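Local coordinates for protein ATP-dependent DNA ligase (Mycobacterium tuberculosis, PDB 6NHX) that seals breaks in double-stranded DNA at the expense of ATP and, together with Ku, repairs double-strand breaks by non-homologous end joining, at residues E59-L63 / R98-V104; F92-Q96 / W292-P297; V208-M213 / G225-L231; P270-E275 / K299-V304. The protein carries 1 engineered substitution. All coordinates share one frame; numbering follows the deposited sequence.

Contact 1: residues E59-L63 / R98-V104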
loop_
_atom_site.group_PDB
_atom_site.type_symbol
_atom_site.label_atom_id
_atom_site.label_comp_id
_atom_site.label_asym_id
_atom_site.label_seq_id
_atom_site.Cartn_x
_atom_site.Cartn_y
_atom_site.Cartn_z
ATOM N N GLU A 59 -15.220 9.693 -0.141
ATOM C CA GLU A 59 -14.897 8.313 -0.481
ATOM C C GLU A 59 -14.796 7.401 0.737
ATOM O O GLU A 59 -14.737 6.178 0.568
ATOM C CB GLU A 59 -13.601 8.244 -1.294
ATOM C CG GLU A 59 -13.650 8.985 -2.625
ATOM C CD GLU A 59 -12.343 8.896 -3.394
ATOM O OE1 GLU A 59 -11.336 8.435 -2.816
ATOM O OE2 GLU A 59 -12.319 9.290 -4.579
ATOM N N TYR A 60 -14.786 7.947 1.951
ATOM C CA TYR A 60 -14.598 7.155 3.167
ATOM C C TYR A 60 -15.632 7.526 4.216
ATOM O O TYR A 60 -15.307 8.160 5.229
ATOM C CB TYR A 60 -13.189 7.332 3.733
ATOM C CG TYR A 60 -12.077 6.953 2.792
ATOM C CD1 TYR A 60 -11.533 5.677 2.819
ATOM C CD2 TYR A 60 -11.563 7.871 1.881
ATOM C CE1 TYR A 60 -10.507 5.321 1.970
ATOM C CE2 TYR A 60 -10.530 7.522 1.027
ATOM C CZ TYR A 60 -10.012 6.242 1.075
ATOM O OH TYR A 60 -8.985 5.878 0.235
ATOM N N PRO A 61 -16.894 7.127 4.018
ATOM C CA PRO A 61 -17.897 7.332 5.074
ATOM C C PRO A 61 -17.624 6.521 6.327
ATOM O O PRO A 61 -18.100 6.900 7.404
ATOM C CB PRO A 61 -19.207 6.898 4.403
ATOM C CG PRO A 61 -18.769 5.902 3.378
ATOM C CD PRO A 61 -17.462 6.428 2.851
ATOM N N GLN A 62 -16.875 5.419 6.217
ATOM C CA GLN A 62 -16.494 4.650 7.398
ATOM C C GLN A 62 -15.723 5.505 8.392
ATOM O O GLN A 62 -15.813 5.283 9.605
ATOM C CB GLN A 62 -15.630 3.457 6.987
ATOM C CG GLN A 62 -16.323 2.420 6.120
ATOM C CD GLN A 62 -16.085 2.651 4.641
ATOM O OE1 GLN A 62 -15.607 3.715 4.234
ATOM N NE2 GLN A 62 -16.409 1.652 3.826
ATOM N N LEU A 63 -14.966 6.485 7.904
ATOM C CA LEU A 63 -14.081 7.282 8.737
ATOM C C LEU A 63 -14.734 8.552 9.257
ATOM O O LEU A 63 -14.039 9.401 9.825
ATOM C CB LEU A 63 -12.802 7.623 7.967
ATOM C CG LEU A 63 -12.019 6.423 7.426
ATOM C CD1 LEU A 63 -10.708 6.891 6.827
ATOM C CD2 LEU A 63 -11.780 5.398 8.522
ATOM N N ARG A 98 -12.625 -3.169 -2.192
ATOM C CA ARG A 98 -13.589 -3.078 -1.108
ATOM C C ARG A 98 -14.970 -2.759 -1.648
ATOM O O ARG A 98 -15.131 -2.113 -2.688
ATOM C CB ARG A 98 -13.165 -2.031 -0.084
ATOM C CG ARG A 98 -13.225 -0.598 -0.556
ATOM C CD ARG A 98 -12.691 0.288 0.548
ATOM N NE ARG A 98 -12.461 1.669 0.133
ATOM C CZ ARG A 98 -13.255 2.683 0.454
ATOM N NH1 ARG A 98 -14.339 2.467 1.190
ATOM N NH2 ARG A 98 -12.970 3.910 0.040
ATOM N N GLY A 99 -15.980 -3.252 -0.931
ATOM C CA GLY A 99 -17.354 -2.957 -1.218
ATOM C C GLY A 99 -17.984 -2.130 -0.119
ATOM O O GLY A 99 -17.314 -1.686 0.818
ATOM N N ARG A 100 -19.303 -1.948 -0.234
ATOM C CA ARG A 100 -20.022 -1.075 0.685
ATOM C C ARG A 100 -20.129 -1.655 2.092
ATOM O O ARG A 100 -20.394 -0.907 3.035
ATOM C CB ARG A 100 -21.410 -0.754 0.119
ATOM N N ASP A 101 -19.926 -2.960 2.256
ATOM C CA ASP A 101 -19.950 -3.612 3.561
ATOM C C ASP A 101 -18.558 -3.834 4.146
ATOM O O ASP A 101 -18.449 -4.316 5.278
ATOM C CB ASP A 101 -20.686 -4.956 3.473
ATOM C CG ASP A 101 -21.634 -5.187 4.645
ATOM O OD1 ASP A 101 -21.964 -4.210 5.352
ATOM O OD2 ASP A 101 -22.050 -6.348 4.858
ATOM N N THR A 102 -17.497 -3.499 3.412
ATOM C CA THR A 102 -16.142 -3.759 3.880
ATOM C C THR A 102 -15.763 -2.770 4.970
ATOM O O THR A 102 -15.922 -1.558 4.807
ATOM C CB THR A 102 -15.168 -3.626 2.715
ATOM O OG1 THR A 102 -15.597 -4.470 1.645
ATOM C CG2 THR A 102 -13.775 -4.051 3.139
ATOM N N ARG A 103 -15.226 -3.286 6.070
ATOM C CA ARG A 103 -14.766 -2.432 7.156
ATOM C C ARG A 103 -13.423 -1.800 6.799
ATOM O O ARG A 103 -12.501 -2.490 6.360
ATOM C CB ARG A 103 -14.649 -3.247 8.447
ATOM C CG ARG A 103 -15.880 -4.102 8.732
ATOM C CD ARG A 103 -15.660 -5.073 9.890
ATOM N NE ARG A 103 -15.279 -4.399 11.128
ATOM C CZ ARG A 103 -16.110 -3.696 11.895
ATOM N NH1 ARG A 103 -17.390 -3.566 11.559
ATOM N NH2 ARG A 103 -15.661 -3.124 13.006
ATOM N N VAL A 104 -13.330 -0.482 6.957
ATOM C CA VAL A 104 -12.110 0.283 6.729
ATOM C C VAL A 104 -11.684 0.913 8.048
ATOM O O VAL A 104 -12.517 1.482 8.765
ATOM C CB VAL A 104 -12.338 1.365 5.660
ATOM C CG1 VAL A 104 -11.119 2.283 5.529
ATOM C CG2 VAL A 104 -12.693 0.720 4.318
HETATM O O HOH W 1 -10.573 3.952 -1.125
#
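Over one face of the Tyr60 ring lies NH2 of Arg98, displaced toward the rim and 3.4 Å from Tyr60 CE1, with guanidinium and ring planes only 14° apart; CG1 of Val104 sits at the ring's edge. The pair joins two loops of the nucleotidyltransferase (adenylation) domain, one leading to strand 74-82 and the other, with a type I turn from Gly99 to Thr102, leading to strand 105-114. At its own edge the guanidinium meets the carbonyl of Glu59: Arg98 NH2 donates to Glu59 O over 2.9 Å in an almost straight bond, 174° at the hydrogen. A water accepts from Arg98 NH2 and is weakly bonded to Tyr60 OH, so the amino group is held from two directions while it rests on the ring. An extended chain from CG to NE carries the Arg98 head across to this site. Gln62 turns its amide obliquely to the guanidinium. Gln62 CG lies 4.1 Å from Val104 CB, while Leu63 CD2 reaches Val104 CG1. Tyr60 and Leu63 also touch Leu37 of strand 35-42. The bend at chi2 (95°) of Gln62 brings NE2 to 3.4 Å from Thr102 O, a weak hydrogen bond.

Contact 2: residues F92-Q96 / W292-P297. With ATP (adenosine-5'-triphosphate), chain B.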
loop_
_atom_site.group_PDB
_atom_site.type_symbol
_atom_site.label_atom_id
_atom_site.label_comp_id
_atom_site.label_asym_id
_atom_site.label_seq_id
_atom_site.Cartn_x
_atom_site.Cartn_y
_atom_site.Cartn_z
ATOM N N PHE A 92 -3.677 -4.743 0.567
ATOM C CA PHE A 92 -3.891 -3.754 -0.477
ATOM C C PHE A 92 -4.990 -4.197 -1.428
ATOM O O PHE A 92 -5.844 -3.388 -1.804
ATOM C CB PHE A 92 -2.584 -3.522 -1.231
ATOM C CG PHE A 92 -2.675 -2.466 -2.270
ATOM C CD1 PHE A 92 -2.377 -2.756 -3.588
ATOM C CD2 PHE A 92 -3.061 -1.182 -1.928
ATOM C CE1 PHE A 92 -2.458 -1.771 -4.560
ATOM C CE2 PHE A 92 -3.150 -0.195 -2.894
ATOM C CZ PHE A 92 -2.851 -0.492 -4.209
ATOM N N SER A 93 -4.990 -5.476 -1.825
ATOM C CA SER A 93 -5.996 -5.941 -2.774
ATOM C C SER A 93 -7.392 -5.886 -2.161
ATOM O O SER A 93 -8.364 -5.579 -2.858
ATOM C CB SER A 93 -5.668 -7.341 -3.301
ATOM O OG SER A 93 -5.692 -8.320 -2.281
ATOM N N GLN A 94 -7.522 -6.169 -0.857
ATOM C CA GLN A 94 -8.845 -6.054 -0.253
ATOM C C GLN A 94 -9.295 -4.606 -0.144
ATOM O O GLN A 94 -10.492 -4.323 -0.276
ATOM C CB GLN A 94 -8.912 -6.779 1.092
ATOM C CG GLN A 94 -8.692 -8.274 0.916
ATOM C CD GLN A 94 -9.090 -9.096 2.116
ATOM O OE1 GLN A 94 -10.003 -8.739 2.860
ATOM N NE2 GLN A 94 -8.407 -10.219 2.307
ATOM N N MET A 95 -8.365 -3.681 0.084
ATOM C CA MET A 95 -8.699 -2.267 0.014
ATOM C C MET A 95 -9.129 -1.874 -1.394
ATOM O O MET A 95 -10.178 -1.249 -1.588
ATOM C CB MET A 95 -7.513 -1.424 0.481
ATOM C CG MET A 95 -7.666 0.048 0.181
ATOM S SD MET A 95 -9.081 0.798 1.007
ATOM C CE MET A 95 -8.539 0.784 2.697
ATOM N N GLN A 96 -8.339 -2.259 -2.399
ATOM C CA GLN A 96 -8.645 -1.904 -3.779
ATOM C C GLN A 96 -9.977 -2.475 -4.239
ATOM O O GLN A 96 -10.644 -1.882 -5.096
ATOM C CB GLN A 96 -7.526 -2.441 -4.670
ATOM C CG GLN A 96 -6.877 -1.411 -5.523
ATOM C CD GLN A 96 -5.806 -1.995 -6.416
ATOM O OE1 GLN A 96 -5.660 -3.218 -6.538
ATOM N NE2 GLN A 96 -5.034 -1.120 -7.024
ATOM N N TRP A 292 -0.093 -12.031 -5.453
ATOM C CA TRP A 292 -0.739 -10.825 -5.949
ATOM C C TRP A 292 -0.664 -9.729 -4.894
ATOM O O TRP A 292 -1.161 -9.902 -3.776
ATOM C CB TRP A 292 -2.198 -11.200 -6.196
ATOM C CG TRP A 292 -3.111 -10.096 -6.606
ATOM C CD1 TRP A 292 -4.146 -9.574 -5.881
ATOM C CD2 TRP A 292 -3.123 -9.424 -7.863
ATOM N NE1 TRP A 292 -4.780 -8.593 -6.602
ATOM C CE2 TRP A 292 -4.172 -8.481 -7.825
ATOM C CE3 TRP A 292 -2.336 -9.510 -9.013
ATOM C CZ2 TRP A 292 -4.456 -7.638 -8.893
ATOM C CZ3 TRP A 292 -2.621 -8.667 -10.073
ATOM C CH2 TRP A 292 -3.672 -7.744 -10.005
ATOM N N ARG A 293 -0.042 -8.600 -5.229
ATOM C CA ARG A 293 -0.199 -7.448 -4.347
ATOM C C ARG A 293 -1.409 -6.608 -4.736
ATOM O O ARG A 293 -2.267 -6.337 -3.890
ATOM C CB ARG A 293 1.086 -6.618 -4.268
ATOM C CG ARG A 293 1.143 -5.740 -3.026
ATOM C CD ARG A 293 2.160 -4.628 -3.182
ATOM N NE ARG A 293 2.374 -3.916 -1.926
ATOM C CZ ARG A 293 3.149 -2.845 -1.802
ATOM N NH1 ARG A 293 3.782 -2.352 -2.863
ATOM N NH2 ARG A 293 3.297 -2.270 -0.617
ATOM N N GLY A 294 -1.511 -6.210 -5.995
ATOM C CA GLY A 294 -2.682 -5.508 -6.481
ATOM C C GLY A 294 -2.392 -4.786 -7.781
ATOM O O GLY A 294 -1.287 -4.837 -8.314
ATOM N N LEU A 295 -3.427 -4.128 -8.296
ATOM C CA LEU A 295 -3.273 -3.277 -9.471
ATOM C C LEU A 295 -2.522 -2.003 -9.107
ATOM O O LEU A 295 -2.601 -1.510 -7.978
ATOM C CB LEU A 295 -4.637 -2.919 -10.058
ATOM C CG LEU A 295 -5.475 -4.075 -10.613
ATOM C CD1 LEU A 295 -6.787 -3.553 -11.163
ATOM C CD2 LEU A 295 -4.697 -4.762 -11.717
ATOM N N ARG A 296 -1.770 -1.471 -10.077
ATOM C CA ARG A 296 -1.070 -0.195 -9.933
ATOM C C ARG A 296 -1.612 0.745 -11.009
ATOM O O ARG A 296 -0.990 0.913 -12.072
ATOM C CB ARG A 296 0.449 -0.356 -10.027
ATOM C CG ARG A 296 1.108 -1.187 -8.911
ATOM C CD ARG A 296 0.516 -0.902 -7.533
ATOM N NE ARG A 296 0.688 0.485 -7.109
ATOM C CZ ARG A 296 1.617 0.899 -6.253
ATOM N NH1 ARG A 296 2.475 0.033 -5.725
ATOM N NH2 ARG A 296 1.691 2.182 -5.922
ATOM N N PRO A 297 -2.759 1.384 -10.751
ATOM C CA PRO A 297 -3.485 2.080 -11.829
ATOM C C PRO A 297 -2.749 3.256 -12.435
ATOM O O PRO A 297 -3.049 3.622 -13.582
ATOM C CB PRO A 297 -4.785 2.541 -11.151
ATOM C CG PRO A 297 -4.902 1.731 -9.910
ATOM C CD PRO A 297 -3.512 1.354 -9.488
HETATM P PG ATP B . 5.412 5.260 -2.784
HETATM O O1G ATP B . 6.531 5.275 -1.763
HETATM O O2G ATP B . 5.587 6.216 -3.949
HETATM O O3G ATP B . 4.041 5.362 -2.140
HETATM P PB ATP B . 4.573 2.503 -3.303
HETATM O O1B ATP B . 5.040 1.435 -4.260
HETATM O O2B ATP B . 3.113 2.886 -3.214
HETATM O O3B ATP B . 5.488 3.813 -3.518
HETATM P PA ATP B . 5.857 0.893 -1.262
HETATM O O1A ATP B . 7.186 0.858 -1.953
HETATM O O2A ATP B . 4.889 -0.260 -1.217
HETATM O O3A ATP B . 5.063 2.159 -1.823
HETATM O "O5'" ATP B . 6.056 1.541 0.209
HETATM C "C5'" ATP B . 5.021 1.454 1.184
HETATM C "C4'" ATP B . 3.980 2.561 0.990
HETATM O "O4'" ATP B . 3.118 2.530 2.128
HETATM C "C3'" ATP B . 4.571 3.953 0.933
HETATM O "O3'" ATP B . 3.663 4.806 0.241
HETATM C "C2'" ATP B . 4.563 4.330 2.388
HETATM O "O2'" ATP B . 4.602 5.749 2.590
HETATM C "C1'" ATP B . 3.250 3.732 2.882
HETATM N N9 ATP B . 3.329 3.296 4.291
HETATM C C8 ATP B . 2.889 2.114 4.791
HETATM N N7 ATP B . 3.084 2.053 6.137
HETATM C C5 ATP B . 3.638 3.227 6.493
HETATM C C6 ATP B . 4.114 3.804 7.742
HETATM N N6 ATP B . 4.051 3.103 8.879
HETATM N N1 ATP B . 4.632 5.041 7.702
HETATM C C2 ATP B . 4.721 5.755 6.573
HETATM N N3 ATP B . 4.319 5.282 5.383
HETATM C C4 ATP B . 3.799 4.038 5.293
HETATM O O HOH W 2 -2.585 -7.280 -1.456
HETATM O O HOH W 3 -3.391 -9.948 -2.083
#
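Gln96 stretches from helix 92-96 across the side chain of Leu295 at about a right angle and grips that residue's backbone with both ends of its amide. Leu295 N donates to Gln96 OE1 over 3.0 Å, in the carbonyl plane and on a lone pair, whereas Gln96 NE2 donates to Leu295 O at a short 2.6 Å, approaching from above that carbonyl's plane. Together the two bonds fix the rotation of the amide. Phe92, with CG anti to its N (chi1 -177°), turns its ring edge to the strand: CE1 lies 3.4 Å from Leu295 O, which is in the ring plane, and CD1 faces Arg293 O. Ser93 CB lies against Trp292 NE1, and two waters link Ser93 to the carbonyls of Trp292 and Arg293. Beyond this seam, extended Arg293 presents its guanidinium edge to the alpha phosphate, NH2 to ATP O2A 2.6 Å, and also pairs with Asp33 and Glu275. Bent Arg296 reaches the beta phosphate, NH2 to ATP O2B 3.1 Å, with NH1 paired to Glu275. Arg293 and Gly294 form a classic beta bulge opposite Glu275. An OB-domain strand and the loop after it, docked on the nucleotidyltransferase domain with arginines on the ATP phosphates, are characteristic of a DNA ligase's closed conformation.

Contact 3: residues V208-M213 / G225-L231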
loop_
_atom_site.group_PDB
_atom_site.type_symbol
_atom_site.label_atom_id
_atom_site.label_comp_id
_atom_site.label_asym_id
_atom_site.label_seq_id
_atom_site.Cartn_x
_atom_site.Cartn_y
_atom_site.Cartn_z
ATOM N N VAL A 208 -12.415 -14.325 -11.127
ATOM C CA VAL A 208 -11.098 -14.259 -11.754
ATOM C C VAL A 208 -10.152 -15.080 -10.890
ATOM O O VAL A 208 -9.664 -14.602 -9.862
ATOM C CB VAL A 208 -10.597 -12.816 -11.894
ATOM C CG1 VAL A 208 -9.190 -12.790 -12.492
ATOM C CG2 VAL A 208 -11.543 -12.004 -12.739
ATOM N N GLY A 209 -9.867 -16.311 -11.313
ATOM C CA GLY A 209 -8.984 -17.160 -10.531
ATOM C C GLY A 209 -7.538 -16.711 -10.566
ATOM O O GLY A 209 -6.831 -16.789 -9.556
ATOM N N SER A 210 -7.080 -16.219 -11.712
ATOM C CA SER A 210 -5.657 -15.997 -11.875
ATOM C C SER A 210 -5.429 -15.088 -13.071
ATOM O O SER A 210 -6.302 -14.912 -13.926
ATOM C CB SER A 210 -4.923 -17.323 -12.080
ATOM O OG SER A 210 -5.461 -18.018 -13.193
ATOM N N LEU A 211 -4.233 -14.525 -13.113
ATOM C CA LEU A 211 -3.845 -13.575 -14.138
ATOM C C LEU A 211 -2.565 -14.071 -14.778
ATOM O O LEU A 211 -1.676 -14.595 -14.098
ATOM C CB LEU A 211 -3.615 -12.190 -13.544
ATOM C CG LEU A 211 -4.865 -11.575 -12.917
ATOM C CD1 LEU A 211 -4.480 -10.361 -12.144
ATOM C CD2 LEU A 211 -5.854 -11.203 -13.982
ATOM N N LEU A 212 -2.482 -13.895 -16.087
ATOM C CA LEU A 212 -1.309 -14.266 -16.856
ATOM C C LEU A 212 -0.498 -12.989 -17.052
ATOM O O LEU A 212 -0.981 -12.039 -17.678
ATOM C CB LEU A 212 -1.735 -14.885 -18.187
ATOM C CG LEU A 212 -2.387 -16.283 -18.111
ATOM C CD1 LEU A 212 -1.574 -17.251 -17.260
ATOM C CD2 LEU A 212 -3.847 -16.254 -17.633
ATOM N N MET A 213 0.711 -12.966 -16.490
ATOM C CA MET A 213 1.554 -11.788 -16.354
ATOM C C MET A 213 2.607 -11.744 -17.443
ATOM O O MET A 213 3.083 -12.785 -17.905
ATOM C CB MET A 213 2.322 -11.855 -15.029
ATOM C CG MET A 213 1.484 -11.999 -13.773
ATOM S SD MET A 213 2.589 -12.259 -12.362
ATOM C CE MET A 213 3.326 -13.832 -12.779
ATOM N N GLY A 225 4.431 -15.844 -15.988
ATOM C CA GLY A 225 3.763 -16.847 -15.186
ATOM C C GLY A 225 2.332 -16.468 -14.859
ATOM O O GLY A 225 1.858 -15.365 -15.127
ATOM N N ARG A 226 1.645 -17.440 -14.286
ATOM C CA ARG A 226 0.314 -17.229 -13.758
ATOM C C ARG A 226 0.427 -16.823 -12.300
ATOM O O ARG A 226 1.201 -17.412 -11.538
ATOM C CB ARG A 226 -0.484 -18.526 -13.862
ATOM C CG ARG A 226 -1.830 -18.451 -13.190
ATOM C CD ARG A 226 -2.450 -19.826 -13.009
ATOM N NE ARG A 226 -2.331 -20.619 -14.225
ATOM C CZ ARG A 226 -3.101 -20.465 -15.294
ATOM N NH1 ARG A 226 -4.064 -19.553 -15.302
ATOM N NH2 ARG A 226 -2.910 -21.230 -16.359
ATOM N N VAL A 227 -0.333 -15.802 -11.919
ATOM C CA VAL A 227 -0.424 -15.361 -10.530
ATOM C C VAL A 227 -1.852 -15.579 -10.061
ATOM O O VAL A 227 -2.799 -15.056 -10.657
ATOM C CB VAL A 227 0.038 -13.903 -10.321
ATOM C CG1 VAL A 227 -0.838 -12.894 -11.048
ATOM C CG2 VAL A 227 0.121 -13.578 -8.824
ATOM N N GLY A 228 -2.011 -16.378 -9.012
ATOM C CA GLY A 228 -3.321 -16.523 -8.409
ATOM C C GLY A 228 -3.740 -15.227 -7.737
ATOM O O GLY A 228 -2.914 -14.481 -7.210
ATOM N N THR A 229 -5.043 -14.953 -7.770
ATOM C CA THR A 229 -5.557 -13.737 -7.148
ATOM C C THR A 229 -5.711 -13.865 -5.638
ATOM O O THR A 229 -5.731 -12.843 -4.946
ATOM C CB THR A 229 -6.904 -13.335 -7.761
ATOM O OG1 THR A 229 -7.884 -14.340 -7.464
ATOM C CG2 THR A 229 -6.785 -13.164 -9.272
ATOM N N GLY A 230 -5.804 -15.082 -5.114
ATOM C CA GLY A 230 -6.085 -15.319 -3.708
ATOM C C GLY A 230 -7.555 -15.544 -3.473
ATOM O O GLY A 230 -7.937 -16.316 -2.590
ATOM N N LEU A 231 -8.393 -14.862 -4.259
ATOM C CA LEU A 231 -9.846 -15.008 -4.286
ATOM C C LEU A 231 -10.537 -14.333 -3.110
ATOM O O LEU A 231 -10.542 -14.852 -1.994
ATOM C CB LEU A 231 -10.288 -16.472 -4.421
ATOM C CG LEU A 231 -9.759 -17.273 -5.615
ATOM C CD1 LEU A 231 -10.289 -18.700 -5.596
ATOM C CD2 LEU A 231 -10.109 -16.599 -6.934
#
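Leu211 and Val227 form a hydrogen-bonded antiparallel pair, N of each donating to O of the other at 2.9 Å (Leu211 N to Val227 O) and 2.8 Å (Val227 N to Leu211 O). They belong to the beta hairpin of strands 208-217 and 220-228 in the OB domain. Met213 N bonds Gly225 O, and the Met213 side chain crosses Val227 at about a right angle, Met213 SD 3.7 Å from Val227 CB. On the other face Arg226 lies beside Leu212, both pointing the same way, with Leu212 CD1 over a face of the guanidinium. Where the hairpin pairing ends, Thr229 N bonds Gly209 O, and Thr229 OG1 donates to Val208 O over 3.0 Å in the carbonyl plane. Further out, Val276 of strand 273-278 touches Met213 and Val227, while Ile196 and Trp199 back Leu211; Gly209 and Ser210 make a classic beta bulge opposite Arg200. The Arg226 chain bends at chi3 (-45°), carrying NH1 back to donate to Ser210 OG, 3.0 Å away and near the guanidinium plane.

Contact 4: residues P270-E275 / K299-V304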
loop_
_atom_site.group_PDB
_atom_site.type_symbol
_atom_site.label_atom_id
_atom_site.label_comp_id
_atom_site.label_asym_id
_atom_site.label_seq_id
_atom_site.Cartn_x
_atom_site.Cartn_y
_atom_site.Cartn_z
ATOM N N PRO A 270 -2.716 -5.086 -23.382
ATOM C CA PRO A 270 -1.700 -5.018 -22.313
ATOM C C PRO A 270 -1.586 -3.627 -21.713
ATOM O O PRO A 270 -0.548 -2.959 -21.799
ATOM C CB PRO A 270 -0.423 -5.453 -23.054
ATOM C CG PRO A 270 -0.643 -5.011 -24.467
ATOM C CD PRO A 270 -2.123 -5.196 -24.724
ATOM N N ALA A 271 -2.671 -3.194 -21.070
ATOM C CA ALA A 271 -2.798 -1.835 -20.571
ATOM C C ALA A 271 -2.641 -1.703 -19.062
ATOM O O ALA A 271 -2.303 -0.610 -18.594
ATOM C CB ALA A 271 -4.157 -1.248 -20.978
ATOM N N LEU A 272 -2.863 -2.770 -18.297
ATOM C CA LEU A 272 -2.915 -2.700 -16.838
ATOM C C LEU A 272 -1.632 -3.216 -16.202
ATOM O O LEU A 272 -1.195 -4.338 -16.489
ATOM C CB LEU A 272 -4.078 -3.532 -16.307
ATOM C CG LEU A 272 -5.506 -3.077 -16.576
ATOM C CD1 LEU A 272 -6.445 -3.932 -15.747
ATOM C CD2 LEU A 272 -5.682 -1.604 -16.253
ATOM N N VAL A 273 -1.059 -2.418 -15.322
ATOM C CA VAL A 273 0.093 -2.799 -14.516
ATOM C C VAL A 273 -0.399 -3.340 -13.180
ATOM O O VAL A 273 -1.356 -2.823 -12.585
ATOM C CB VAL A 273 1.033 -1.592 -14.321
ATOM C CG1 VAL A 273 2.237 -1.953 -13.467
ATOM C CG2 VAL A 273 1.462 -1.039 -15.664
ATOM N N ALA A 274 0.249 -4.386 -12.703
ATOM C CA ALA A 274 0.037 -4.924 -11.373
ATOM C C ALA A 274 1.387 -5.125 -10.708
ATOM O O ALA A 274 2.432 -5.124 -11.358
ATOM C CB ALA A 274 -0.680 -6.268 -11.437
ATOM N N GLU A 275 1.368 -5.295 -9.394
ATOM C CA GLU A 275 2.563 -5.625 -8.641
ATOM C C GLU A 275 2.400 -7.011 -8.052
ATOM O O GLU A 275 1.339 -7.335 -7.502
ATOM C CB GLU A 275 2.798 -4.619 -7.517
ATOM C CG GLU A 275 3.957 -3.692 -7.779
ATOM C CD GLU A 275 4.122 -2.667 -6.685
ATOM O OE1 GLU A 275 5.157 -1.972 -6.675
ATOM O OE2 GLU A 275 3.215 -2.558 -5.835
ATOM N N LYS A 299 0.647 3.422 -12.848
ATOM C CA LYS A 299 1.866 3.028 -13.533
ATOM C C LYS A 299 1.561 2.714 -14.988
ATOM O O LYS A 299 0.469 2.241 -15.319
ATOM C CB LYS A 299 2.502 1.829 -12.834
ATOM C CG LYS A 299 2.947 2.178 -11.430
ATOM C CD LYS A 299 3.881 1.155 -10.824
ATOM C CE LYS A 299 4.394 1.658 -9.480
ATOM N NZ LYS A 299 5.320 0.695 -8.831
ATOM N N LYS A 300 2.522 3.013 -15.860
ATOM C CA LYS A 300 2.277 2.758 -17.272
ATOM C C LYS A 300 3.030 1.514 -17.708
ATOM O O LYS A 300 4.157 1.290 -17.259
ATOM C CB LYS A 300 2.764 3.927 -18.132
ATOM C CG LYS A 300 2.582 5.306 -17.526
ATOM C CD LYS A 300 2.826 6.390 -18.567
ATOM C CE LYS A 300 2.476 7.770 -18.030
ATOM N NZ LYS A 300 1.152 7.777 -17.344
ATOM N N PRO A 301 2.425 0.696 -18.569
ATOM C CA PRO A 301 3.154 -0.460 -19.112
ATOM C C PRO A 301 4.520 -0.101 -19.672
ATOM O O PRO A 301 5.471 -0.858 -19.468
ATOM C CB PRO A 301 2.205 -1.004 -20.189
ATOM C CG PRO A 301 0.837 -0.588 -19.716
ATOM C CD PRO A 301 1.025 0.743 -19.026
ATOM N N SER A 302 4.653 1.058 -20.336
ATOM C CA SER A 302 5.935 1.436 -20.928
ATOM C C SER A 302 7.036 1.608 -19.889
ATOM O O SER A 302 8.217 1.597 -20.251
ATOM C CB SER A 302 5.796 2.701 -21.788
ATOM O OG SER A 302 5.385 3.818 -21.023
ATOM N N GLU A 303 6.681 1.759 -18.615
ATOM C CA GLU A 303 7.651 1.930 -17.541
ATOM C C GLU A 303 8.012 0.622 -16.847
ATOM O O GLU A 303 8.866 0.627 -15.952
ATOM C CB GLU A 303 7.127 2.942 -16.512
ATOM C CG GLU A 303 6.924 4.350 -17.075
ATOM C CD GLU A 303 6.087 5.246 -16.174
ATOM O OE1 GLU A 303 5.438 4.732 -15.234
ATOM O OE2 GLU A 303 6.073 6.471 -16.416
ATOM N N VAL A 304 7.384 -0.489 -17.230
ATOM C CA VAL A 304 7.601 -1.776 -16.572
ATOM C C VAL A 304 8.876 -2.407 -17.117
ATOM O O VAL A 304 8.979 -2.691 -18.316
ATOM C CB VAL A 304 6.396 -2.710 -16.777
ATOM C CG1 VAL A 304 6.704 -4.104 -16.252
ATOM C CG2 VAL A 304 5.159 -2.145 -16.108
HETATM O O HOH W 4 -1.940 0.357 -14.757
#
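Val273 makes most of the apolar contact, spreading its two methyls over the chain around Lys299 and Pro301. With CG1 anti to the backbone N (chi1 179°), that methyl meets Lys299 CB at 3.8 Å; CG2 touches Pro301 CD and lies 3.4 Å from Lys299 O. The side chain of Val304 runs antiparallel alongside that of Val273, with Val304 CG2 3.9 Å from Val273 CG2; Val304 also touches Ile215 and Pro216 of strand 208-217. The Pro301 ring rests against two carbonyls, with CG 3.3 Å from Ala271 O and 3.4 Å from Pro270 O. This joins strand 273-278 of the OB-domain beta sheet to the C-terminal tail, whose residues 301-303 coil into a 3-10 turn. A water bridges the backbones, accepting from Val273 N at 3.0 Å and donating to Lys299 O. Among charged groups, the extended Lys299 crosses Glu275 at about a right angle and forms a long salt bridge, Lys299 NZ to Glu275 OE1 3.4 Å, whose hydrogen bond is weak. Each group has a stronger partner elsewhere: Lys299 NZ pairs with Glu193, and Glu275 OE2 with Arg293 and Arg296.

How the contacts relate
Contact 1 lies in the nucleotidyltransferase domain, contacts 3 and 4 in the OB domain and its C-terminal tail, and contact 2 bridges the two. Centres of contacts 1 and 2 are about 16 Å apart, and Val104 CG1 touches Met95 CE. Contact 2 stands about 13 Å from both contact 3 and contact 4, centre to centre: Trp292 packs on Leu211 and Ala274, and a salt bridge joins contacts 2 and 4. Contacts 2, 3 and 4 reach one antiparallel sheet, in which strands 273-278 and 291-295 are neighbours. Along the chain contacts 1 and 2 interleave, as do 2 and 4, and contact 3 falls between the segments of contact 2. Domain closure thus brings the OB sheet to the ATP phosphates.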